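Local coordinates for protein SAM-dependent methyltransferase (Pyrococcus horikoshii, PDB 1WZN) that binds S-adenosyl-L-homocysteine and probably transfers a methyl group from S-adenosyl-L-methionine to an acceptor substrate, at residues R44-A49 / I100-E105; F106-M111 / G138-T143; E166-M171 / R187-L192. One frame throughout, in Å; residues are numbered along the deposited sequence.

Interaction 1 (R44-A49 / I100-E105). With SAH (S-adenosyl-L-homocysteine), chain F.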
loop_
_atom_site.group_PDB
_atom_site.type_symbol
_atom_site.label_atom_id
_atom_site.label_comp_id
_atom_site.label_asym_id
_atom_site.label_seq_id
_atom_site.Cartn_x
_atom_site.Cartn_y
_atom_site.Cartn_z
ATOM N N ARG A 44 -23.617 38.168 -20.256
ATOM C CA ARG A 44 -23.146 38.648 -18.959
ATOM C C ARG A 44 -23.061 37.494 -17.957
ATOM O O ARG A 44 -24.052 36.807 -17.688
ATOM C CB ARG A 44 -24.088 39.749 -18.450
ATOM C CG ARG A 44 -23.609 40.517 -17.211
ATOM C CD ARG A 44 -24.495 41.753 -17.010
ATOM N NE ARG A 44 -24.525 42.272 -15.639
ATOM C CZ ARG A 44 -23.589 43.039 -15.086
ATOM N NH1 ARG A 44 -22.512 43.394 -15.777
ATOM N NH2 ARG A 44 -23.746 43.483 -13.842
ATOM N N VAL A 45 -21.866 37.301 -17.408
ATOM C CA VAL A 45 -21.593 36.206 -16.477
ATOM C C VAL A 45 -21.085 36.692 -15.127
ATOM O O VAL A 45 -20.264 37.595 -15.062
ATOM C CB VAL A 45 -20.515 35.268 -17.060
ATOM C CG1 VAL A 45 -20.276 34.086 -16.132
ATOM C CG2 VAL A 45 -20.935 34.787 -18.445
ATOM N N LEU A 46 -21.582 36.079 -14.057
ATOM C CA LEU A 46 -21.151 36.400 -12.702
ATOM C C LEU A 46 -20.286 35.214 -12.288
ATOM O O LEU A 46 -20.779 34.088 -12.232
ATOM C CB LEU A 46 -22.350 36.500 -11.748
ATOM C CG LEU A 46 -22.023 36.605 -10.250
ATOM C CD1 LEU A 46 -21.235 37.870 -9.976
ATOM C CD2 LEU A 46 -23.313 36.606 -9.432
ATOM N N ASP A 47 -19.006 35.452 -12.023
ATOM C CA ASP A 47 -18.116 34.368 -11.617
ATOM C C ASP A 47 -17.864 34.488 -10.111
ATOM O O ASP A 47 -17.104 35.344 -9.665
ATOM C CB ASP A 47 -16.798 34.440 -12.404
ATOM C CG ASP A 47 -15.887 33.259 -12.119
ATOM O OD1 ASP A 47 -16.424 32.156 -11.874
ATOM O OD2 ASP A 47 -14.648 33.427 -12.147
ATOM N N LEU A 48 -18.523 33.622 -9.339
ATOM C CA LEU A 48 -18.436 33.618 -7.877
ATOM C C LEU A 48 -17.169 32.943 -7.344
ATOM O O LEU A 48 -16.771 31.893 -7.838
ATOM C CB LEU A 48 -19.677 32.919 -7.301
ATOM C CG LEU A 48 -21.045 33.516 -7.700
ATOM C CD1 LEU A 48 -22.167 32.580 -7.248
ATOM C CD2 LEU A 48 -21.229 34.883 -7.061
ATOM N N ALA A 49 -16.578 33.539 -6.307
ATOM C CA ALA A 49 -15.332 33.053 -5.701
ATOM C C ALA A 49 -14.328 32.921 -6.839
ATOM O O ALA A 49 -13.714 31.872 -7.037
ATOM C CB ALA A 49 -15.555 31.705 -5.003
ATOM N N ILE A 100 -24.672 37.794 -1.804
ATOM C CA ILE A 100 -24.962 38.509 -3.039
ATOM C C ILE A 100 -26.437 38.885 -3.055
ATOM O O ILE A 100 -27.265 38.211 -2.435
ATOM C CB ILE A 100 -24.636 37.675 -4.303
ATOM C CG1 ILE A 100 -25.464 36.384 -4.326
ATOM C CG2 ILE A 100 -23.137 37.382 -4.355
ATOM C CD1 ILE A 100 -25.280 35.571 -5.604
ATOM N N ALA A 101 -26.764 39.963 -3.759
ATOM C CA ALA A 101 -28.147 40.420 -3.829
ATOM C C ALA A 101 -28.564 40.789 -5.248
ATOM O O ALA A 101 -29.478 41.595 -5.449
ATOM C CB ALA A 101 -28.343 41.613 -2.896
ATOM N N PHE A 102 -27.897 40.196 -6.231
ATOM C CA PHE A 102 -28.218 40.464 -7.624
ATOM C C PHE A 102 -29.603 39.912 -7.915
ATOM O O PHE A 102 -29.975 38.850 -7.412
ATOM C CB PHE A 102 -27.179 39.809 -8.531
ATOM C CG PHE A 102 -25.786 40.303 -8.290
ATOM C CD1 PHE A 102 -25.440 41.618 -8.598
ATOM C CD2 PHE A 102 -24.826 39.469 -7.735
ATOM C CE1 PHE A 102 -24.153 42.092 -8.355
ATOM C CE2 PHE A 102 -23.542 39.929 -7.486
ATOM C CZ PHE A 102 -23.201 41.247 -7.798
ATOM N N LYS A 103 -30.366 40.626 -8.732
ATOM C CA LYS A 103 -31.716 40.190 -9.046
ATOM C C LYS A 103 -31.959 40.009 -10.535
ATOM O O LYS A 103 -32.080 40.990 -11.279
ATOM C CB LYS A 103 -32.732 41.192 -8.485
ATOM C CG LYS A 103 -32.559 41.473 -7.003
ATOM C CD LYS A 103 -32.850 40.237 -6.162
ATOM C CE LYS A 103 -32.409 40.445 -4.719
ATOM N NZ LYS A 103 -32.885 41.755 -4.184
ATOM N N ASN A 104 -32.023 38.748 -10.953
ATOM C CA ASN A 104 -32.285 38.390 -12.341
ATOM C C ASN A 104 -31.541 39.294 -13.319
ATOM O O ASN A 104 -32.145 39.921 -14.193
ATOM C CB ASN A 104 -33.797 38.456 -12.576
ATOM C CG ASN A 104 -34.584 37.892 -11.396
ATOM O OD1 ASN A 104 -35.078 38.636 -10.539
ATOM N ND2 ASN A 104 -34.673 36.564 -11.328
ATOM N N GLU A 105 -30.218 39.348 -13.186
ATOM C CA GLU A 105 -29.444 40.210 -14.064
ATOM C C GLU A 105 -28.241 39.572 -14.751
ATOM O O GLU A 105 -27.489 40.255 -15.440
ATOM C CB GLU A 105 -29.015 41.460 -13.296
ATOM C CG GLU A 105 -28.080 41.210 -12.131
ATOM C CD GLU A 105 -27.843 42.476 -11.326
ATOM O OE1 GLU A 105 -28.662 42.786 -10.428
ATOM O OE2 GLU A 105 -26.847 43.173 -11.608
HETATM N N SAH F . -12.506 30.260 -9.166
HETATM C CA SAH F . -10.997 30.388 -8.985
HETATM C CB SAH F . -10.471 30.190 -7.590
HETATM C CG SAH F . -10.651 28.871 -6.857
HETATM S SD SAH F . -9.937 29.126 -5.170
HETATM C C SAH F . -10.342 29.356 -10.010
HETATM O O SAH F . -11.071 28.658 -10.740
HETATM O OXT SAH F . -9.049 29.324 -10.023
HETATM C "C5'" SAH F . -11.334 29.263 -4.122
HETATM C "C4'" SAH F . -11.784 30.796 -3.951
HETATM O "O4'" SAH F . -12.894 30.698 -3.051
HETATM C "C3'" SAH F . -10.803 31.701 -3.244
HETATM O "O3'" SAH F . -10.408 32.776 -4.097
HETATM C "C2'" SAH F . -11.597 32.145 -1.946
HETATM O "O2'" SAH F . -11.252 33.457 -1.520
HETATM C "C1'" SAH F . -13.041 31.990 -2.389
HETATM N N9 SAH F . -13.982 31.877 -1.438
HETATM C C8 SAH F . -14.179 30.969 -0.406
HETATM N N7 SAH F . -15.224 31.178 0.326
HETATM C C5 SAH F . -15.818 32.340 -0.240
HETATM C C6 SAH F . -17.002 33.068 0.122
HETATM N N6 SAH F . -17.800 32.732 1.145
HETATM N N1 SAH F . -17.273 34.163 -0.672
HETATM C C2 SAH F . -16.486 34.539 -1.722
HETATM N N3 SAH F . -15.343 33.864 -2.099
HETATM C C4 SAH F . -15.072 32.782 -1.317
#

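Interaction 2 (F106-M111 / G138-T143)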
loop_
_atom_site.group_PDB
_atom_site.type_symbol
_atom_site.label_atom_id
_atom_site.label_comp_id
_atom_site.label_asym_id
_atom_site.label_seq_id
_atom_site.Cartn_x
_atom_site.Cartn_y
_atom_site.Cartn_z
ATOM N N PHE A 106 -28.061 38.266 -14.570
ATOM C CA PHE A 106 -26.954 37.562 -15.214
ATOM C C PHE A 106 -27.481 36.429 -16.079
ATOM O O PHE A 106 -28.443 35.749 -15.707
ATOM C CB PHE A 106 -25.988 37.009 -14.160
ATOM C CG PHE A 106 -25.147 38.061 -13.510
ATOM C CD1 PHE A 106 -24.068 38.626 -14.190
ATOM C CD2 PHE A 106 -25.449 38.521 -12.235
ATOM C CE1 PHE A 106 -23.307 39.637 -13.608
ATOM C CE2 PHE A 106 -24.692 39.534 -11.642
ATOM C CZ PHE A 106 -23.618 40.092 -12.333
ATOM N N ASP A 107 -26.867 36.241 -17.245
ATOM C CA ASP A 107 -27.272 35.172 -18.150
ATOM C C ASP A 107 -26.729 33.849 -17.637
ATOM O O ASP A 107 -27.282 32.785 -17.914
ATOM C CB ASP A 107 -26.730 35.412 -19.558
ATOM C CG ASP A 107 -27.211 36.717 -20.150
ATOM O OD1 ASP A 107 -28.428 36.975 -20.088
ATOM O OD2 ASP A 107 -26.370 37.467 -20.678
ATOM N N ALA A 108 -25.624 33.924 -16.904
ATOM C CA ALA A 108 -25.013 32.730 -16.334
ATOM C C ALA A 108 -24.240 33.090 -15.078
ATOM O O ALA A 108 -23.759 34.215 -14.924
ATOM C CB ALA A 108 -24.080 32.073 -17.347
ATOM N N VAL A 109 -24.135 32.122 -14.177
ATOM C CA VAL A 109 -23.396 32.301 -12.939
ATOM C C VAL A 109 -22.487 31.087 -12.864
ATOM O O VAL A 109 -22.934 29.964 -13.103
ATOM C CB VAL A 109 -24.326 32.299 -11.710
ATOM C CG1 VAL A 109 -23.498 32.393 -10.430
ATOM C CG2 VAL A 109 -25.306 33.479 -11.789
ATOM N N THR A 110 -21.216 31.311 -12.554
ATOM C CA THR A 110 -20.260 30.216 -12.462
ATOM C C THR A 110 -19.523 30.215 -11.128
ATOM O O THR A 110 -19.414 31.236 -10.452
ATOM C CB THR A 110 -19.187 30.301 -13.584
ATOM O OG1 THR A 110 -18.510 31.565 -13.503
ATOM C CG2 THR A 110 -19.823 30.168 -14.962
ATOM N N MET A 111 -19.040 29.040 -10.749
ATOM C CA MET A 111 -18.246 28.877 -9.540
ATOM C C MET A 111 -17.296 27.772 -9.933
ATOM O O MET A 111 -17.678 26.603 -9.971
ATOM C CB MET A 111 -19.087 28.455 -8.342
ATOM C CG MET A 111 -18.228 28.244 -7.102
ATOM S SD MET A 111 -19.174 28.122 -5.580
ATOM C CE MET A 111 -19.356 29.849 -5.200
ATOM N N GLY A 138 -34.112 31.293 -18.012
ATOM C CA GLY A 138 -33.391 30.474 -18.972
ATOM C C GLY A 138 -31.881 30.514 -18.792
ATOM O O GLY A 138 -31.154 29.850 -19.525
ATOM N N GLY A 139 -31.408 31.295 -17.825
ATOM C CA GLY A 139 -29.978 31.383 -17.579
ATOM C C GLY A 139 -29.453 30.125 -16.909
ATOM O O GLY A 139 -30.241 29.295 -16.443
ATOM N N VAL A 140 -28.130 29.982 -16.830
ATOM C CA VAL A 140 -27.551 28.786 -16.225
ATOM C C VAL A 140 -26.507 29.005 -15.134
ATOM O O VAL A 140 -25.776 29.998 -15.134
ATOM C CB VAL A 140 -26.903 27.867 -17.302
ATOM C CG1 VAL A 140 -27.954 27.420 -18.310
ATOM C CG2 VAL A 140 -25.764 28.600 -18.018
ATOM N N PHE A 141 -26.457 28.056 -14.201
ATOM C CA PHE A 141 -25.475 28.059 -13.117
ATOM C C PHE A 141 -24.587 26.854 -13.428
ATOM O O PHE A 141 -25.097 25.767 -13.723
ATOM C CB PHE A 141 -26.154 27.873 -11.751
ATOM C CG PHE A 141 -25.192 27.553 -10.632
ATOM C CD1 PHE A 141 -24.130 28.407 -10.337
ATOM C CD2 PHE A 141 -25.347 26.395 -9.877
ATOM C CE1 PHE A 141 -23.235 28.109 -9.304
ATOM C CE2 PHE A 141 -24.458 26.088 -8.841
ATOM C CZ PHE A 141 -23.404 26.943 -8.556
ATOM N N ILE A 142 -23.271 27.053 -13.393
ATOM C CA ILE A 142 -22.313 25.984 -13.690
ATOM C C ILE A 142 -21.238 25.935 -12.609
ATOM O O ILE A 142 -20.627 26.953 -12.286
ATOM C CB ILE A 142 -21.598 26.229 -15.050
ATOM C CG1 ILE A 142 -22.620 26.324 -16.185
ATOM C CG2 ILE A 142 -20.614 25.101 -15.344
ATOM C CD1 ILE A 142 -22.026 26.848 -17.489
ATOM N N THR A 143 -21.005 24.756 -12.041
ATOM C CA THR A 143 -19.973 24.626 -11.019
ATOM C C THR A 143 -19.379 23.225 -11.087
ATOM O O THR A 143 -20.094 22.261 -11.344
ATOM C CB THR A 143 -20.544 24.899 -9.598
ATOM O OG1 THR A 143 -19.460 25.083 -8.681
ATOM C CG2 THR A 143 -21.420 23.739 -9.122
#

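Interaction 3 (E166-M171 / R187-L192)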
loop_
_atom_site.group_PDB
_atom_site.type_symbol
_atom_site.label_atom_id
_atom_site.label_comp_id
_atom_site.label_asym_id
_atom_site.label_seq_id
_atom_site.Cartn_x
_atom_site.Cartn_y
_atom_site.Cartn_z
ATOM N N GLU A 166 12.249 31.998 -6.655
ATOM C CA GLU A 166 11.782 31.222 -5.516
ATOM C C GLU A 166 11.245 29.856 -5.910
ATOM O O GLU A 166 10.492 29.715 -6.874
ATOM C CB GLU A 166 10.713 32.008 -4.755
ATOM C CG GLU A 166 11.211 33.348 -4.222
ATOM C CD GLU A 166 10.239 34.002 -3.257
ATOM O OE1 GLU A 166 9.039 34.081 -3.584
ATOM O OE2 GLU A 166 10.677 34.449 -2.173
ATOM N N LYS A 167 11.644 28.838 -5.157
ATOM C CA LYS A 167 11.188 27.491 -5.428
ATOM C C LYS A 167 10.202 27.091 -4.345
ATOM O O LYS A 167 10.422 27.343 -3.155
ATOM C CB LYS A 167 12.379 26.532 -5.479
ATOM C CG LYS A 167 13.287 26.837 -6.666
ATOM C CD LYS A 167 14.527 25.979 -6.707
ATOM C CE LYS A 167 15.432 26.431 -7.854
ATOM N NZ LYS A 167 16.738 25.707 -7.860
ATOM N N LEU A 168 9.097 26.494 -4.764
ATOM C CA LEU A 168 8.085 26.080 -3.808
ATOM C C LEU A 168 8.030 24.569 -3.686
ATOM O O LEU A 168 7.919 23.870 -4.690
ATOM C CB LEU A 168 6.708 26.604 -4.233
ATOM C CG LEU A 168 6.351 28.056 -3.900
ATOM C CD1 LEU A 168 7.316 29.018 -4.578
ATOM C CD2 LEU A 168 4.921 28.328 -4.358
ATOM N N VAL A 169 8.143 24.068 -2.459
ATOM C CA VAL A 169 8.031 22.635 -2.216
ATOM C C VAL A 169 6.734 22.526 -1.441
ATOM O O VAL A 169 6.585 23.118 -0.366
ATOM C CB VAL A 169 9.195 22.082 -1.383
ATOM C CG1 VAL A 169 8.927 20.622 -1.025
ATOM C CG2 VAL A 169 10.484 22.188 -2.182
ATOM N N ILE A 170 5.797 21.772 -2.002
ATOM C CA ILE A 170 4.468 21.637 -1.426
ATOM C C ILE A 170 4.162 20.225 -0.967
ATOM O O ILE A 170 4.361 19.264 -1.710
ATOM C CB ILE A 170 3.418 22.064 -2.468
ATOM C CG1 ILE A 170 3.817 23.418 -3.055
ATOM C CG2 ILE A 170 2.030 22.139 -1.833
ATOM C CD1 ILE A 170 3.321 23.655 -4.459
ATOM N N MET A 171 3.668 20.107 0.259
ATOM C CA MET A 171 3.329 18.808 0.813
ATOM C C MET A 171 1.864 18.819 1.226
ATOM O O MET A 171 1.461 19.620 2.070
ATOM C CB MET A 171 4.219 18.517 2.013
ATOM C CG MET A 171 3.980 17.170 2.653
ATOM S SD MET A 171 5.320 16.778 3.782
ATOM C CE MET A 171 4.897 17.822 5.176
ATOM N N ARG A 187 -1.951 21.674 3.611
ATOM C CA ARG A 187 -0.887 21.857 2.644
ATOM C C ARG A 187 0.210 22.741 3.216
ATOM O O ARG A 187 -0.032 23.887 3.594
ATOM C CB ARG A 187 -1.461 22.473 1.363
ATOM C CG ARG A 187 -0.431 23.088 0.425
ATOM C CD ARG A 187 -1.099 23.571 -0.855
ATOM N NE ARG A 187 -1.552 22.450 -1.677
ATOM C CZ ARG A 187 -2.371 22.566 -2.717
ATOM N NH1 ARG A 187 -2.842 23.756 -3.065
ATOM N NH2 ARG A 187 -2.705 21.496 -3.424
ATOM N N LEU A 188 1.413 22.190 3.309
ATOM C CA LEU A 188 2.549 22.948 3.801
ATOM C C LEU A 188 3.271 23.486 2.576
ATOM O O LEU A 188 3.686 22.715 1.710
ATOM C CB LEU A 188 3.499 22.047 4.590
ATOM C CG LEU A 188 4.809 22.717 5.020
ATOM C CD1 LEU A 188 4.521 23.820 6.047
ATOM C CD2 LEU A 188 5.741 21.670 5.606
ATOM N N VAL A 189 3.402 24.804 2.484
ATOM C CA VAL A 189 4.104 25.399 1.354
ATOM C C VAL A 189 5.406 26.006 1.861
ATOM O O VAL A 189 5.405 26.904 2.704
ATOM C CB VAL A 189 3.256 26.494 0.666
ATOM C CG1 VAL A 189 4.043 27.124 -0.488
ATOM C CG2 VAL A 189 1.956 25.886 0.147
ATOM N N GLN A 190 6.524 25.481 1.376
ATOM C CA GLN A 190 7.823 25.998 1.776
ATOM C C GLN A 190 8.366 26.784 0.587
ATOM O O GLN A 190 8.412 26.274 -0.531
ATOM C CB GLN A 190 8.759 24.842 2.148
ATOM C CG GLN A 190 8.322 24.105 3.411
ATOM C CD GLN A 190 9.126 22.851 3.666
ATOM O OE1 GLN A 190 8.882 21.807 3.056
ATOM N NE2 GLN A 190 10.099 22.948 4.561
ATOM N N ILE A 191 8.752 28.031 0.837
ATOM C CA ILE A 191 9.270 28.916 -0.206
ATOM C C ILE A 191 10.769 29.078 -0.002
ATOM O O ILE A 191 11.210 29.704 0.963
ATOM C CB ILE A 191 8.569 30.289 -0.135
ATOM C CG1 ILE A 191 7.054 30.079 -0.220
ATOM C CG2 ILE A 191 9.023 31.190 -1.285
ATOM C CD1 ILE A 191 6.249 31.359 -0.115
ATOM N N LEU A 192 11.541 28.504 -0.917
ATOM C CA LEU A 192 12.997 28.527 -0.848
ATOM C C LEU A 192 13.664 29.585 -1.709
ATOM O O LEU A 192 13.417 29.663 -2.912
ATOM C CB LEU A 192 13.564 27.162 -1.262
ATOM C CG LEU A 192 13.487 25.986 -0.287
ATOM C CD1 LEU A 192 12.061 25.798 0.202
ATOM C CD2 LEU A 192 14.005 24.726 -0.988
#

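Interaction 1 (R44-A49 / I100-E105)
Residues 44-48 form a strand of the central sheet, and the loop 100-105 crosses one of its faces through the alternate side chains Arg-44, Leu-46 and Leu-48. Only 236 Å² is buried and no hydrogen bond joins the two segments, so side-chain packing and one long ion pair carry the contact. Arg-44 can be followed outward. From CB, CG stands anti to the backbone N (chi1 -170°), and the chain runs extended as far as NE. CD and NE then pass the carbonyl of Glu-105, which sits at the guanidinium edge, near its plane, with NE 3.6 Å from Glu-105 O. At the tip NH2 faces Glu-105 OE2 at 3.8 Å, a long salt bridge between side chains that lie alongside one another with their planes 26° apart. NH1 has another acid, Glu-65 on the adjoining strand. The other carboxylate oxygen of Glu-105 is held within its own loop: OE1 accepts the amide N of Lys-103 at 3.2 Å through its anti lone pair. Further along, Leu-46 CD2 approaches the Phe-102 ring obliquely, 3.7 Å from CD2 of that ring, while Phe-106 meets the same ring edge-to-face. Leu-48 and Ile-100 meet tip to tip, CD2 to CG2 at 4.1 Å. Past the strand end, Ala-49 O accepts the amino N of S-adenosyl-L-homocysteine at 2.9 Å. The chemistry is thus graded: a loose, partly exposed ion pair gives way to apolar packing, buried at Leu-46, Leu-48 and Ile-100, toward the ligand end, where a backbone carbonyl makes the hydrogen bond and the Ala-49 methyl adds van der Waals contact.

Interaction 2 (F106-M111 / G138-T143)
Backbone hydrogen bonds set the register between strands 108-111 and 139-143, whose axes approach to 4.7 Å and run 5° from parallel. Four such bonds alternate in direction: Val-140 N gives to Asp-107 O, Val-109 N to Val-140 O at 2.8 Å, Ile-142 N to Val-109 O, and Met-111 N to Ile-142 O. The last three arrive nearly along the C=O axis. CA-H...O contacts fill in between them, so that Val-140 O receives both Val-109 N and, at 3.1 Å, the CA of Ala-108.

A side-chain bond extends the series. Thr-143 OG1, anti to its backbone N (chi1 -166°), donates to Met-111 O at 2.7 Å, in the carbonyl plane and on a lone pair. Thr-143 OG1 also lies 3.4 Å from Met-111 CB, the two side chains running alongside each other. A valine at Thr-143 would lose this hydroxyl and would probably leave the Met-111 carbonyl less firmly tied to the neighbouring strand.

Apolar contacts divide between the two faces. Ala-108 CB meets Val-140 CG2 at 3.9 Å on the face that Phe-34 of helix 23-36 packs against. On the other, Phe-141 crosses Val-109 obliquely, its CD1 4.0 Å from Val-109 CG1, and its CE1 also nears Met-111 CB.

Steric limits act at Gly-139, where a CB would fall 2.7 Å from Asp-107 O, a clash.

Helix 121-134 lies in the connection between these parallel neighbours, giving a beta-alpha-beta crossover within the Rossmann-like sheet of class I methyltransferases, with strand 242-248 running antiparallel beyond 139-146.

Interaction 3 (E166-M171 / R187-L192)
Strands 166-171 and 187-192 are parts of the paired arms of an antiparallel beta hairpin, with axes 157° apart and 615 Å² buried between them. Arg-187 is the first residue of the second segment. Its CG and CD run alongside Ile-170, the closest approach being CG to Ile-170 CG2 at 3.5 Å; a bend at chi3 (-70°) follows, and NE forms a salt bridge with Asp-172. Leu-188 exchanges two backbone hydrogen bonds with Met-171, and its CD2 meets Met-171 CE at 4.0 Å. Val-189 turns to the opposite face, where CG1 crosses Leu-168 CD2 at 4.1 Å. Gln-190 forms a hydrogen-bonded pair with Val-169; its N reaches Val-169 O at 2.9 Å. The side chains of Leu-188, Gln-190 and Leu-192 share a face with Val-169, and that face packs against two other subunits, including Gln-190 of each. Ile-191 points to the Val-189 face, which Tyr-11 and Leu-8 help to line. Its CG2 lies across the carboxylate end of Glu-166, 3.6 Å from CD, while OE1 of that acid is hydrogen-bonded to Tyr-11 and OE2 forms a salt bridge with Arg-193. Leu-192 closes the pairing: its N donates to Lys-167 O at 2.8 Å, almost straight at 174°.

Overall arrangement
Interactions 1 and 2 meet in one sheet, their centres 8 Å apart, because strands 44-48 and 106-111 are neighbours in it. Among the links are Asp-47 OD1 to Thr-110 OG1 at 2.7 Å and Leu-48 N to Thr-110 O at 2.8 Å, both probable hydrogen bonds, and Leu-48 CD1 packed on Val-109 CG1. Interaction 1 contacts S-adenosyl-L-homocysteine directly; in interaction 2 the side chain of Met-111 is about 6 Å from the bound S-adenosyl-L-homocysteine. Interaction 3 belongs to a separate four-stranded sheet, its centre 35 Å from each of the others and across the chain's centre; the Arg-187 side chain is about 9 Å from the ligand.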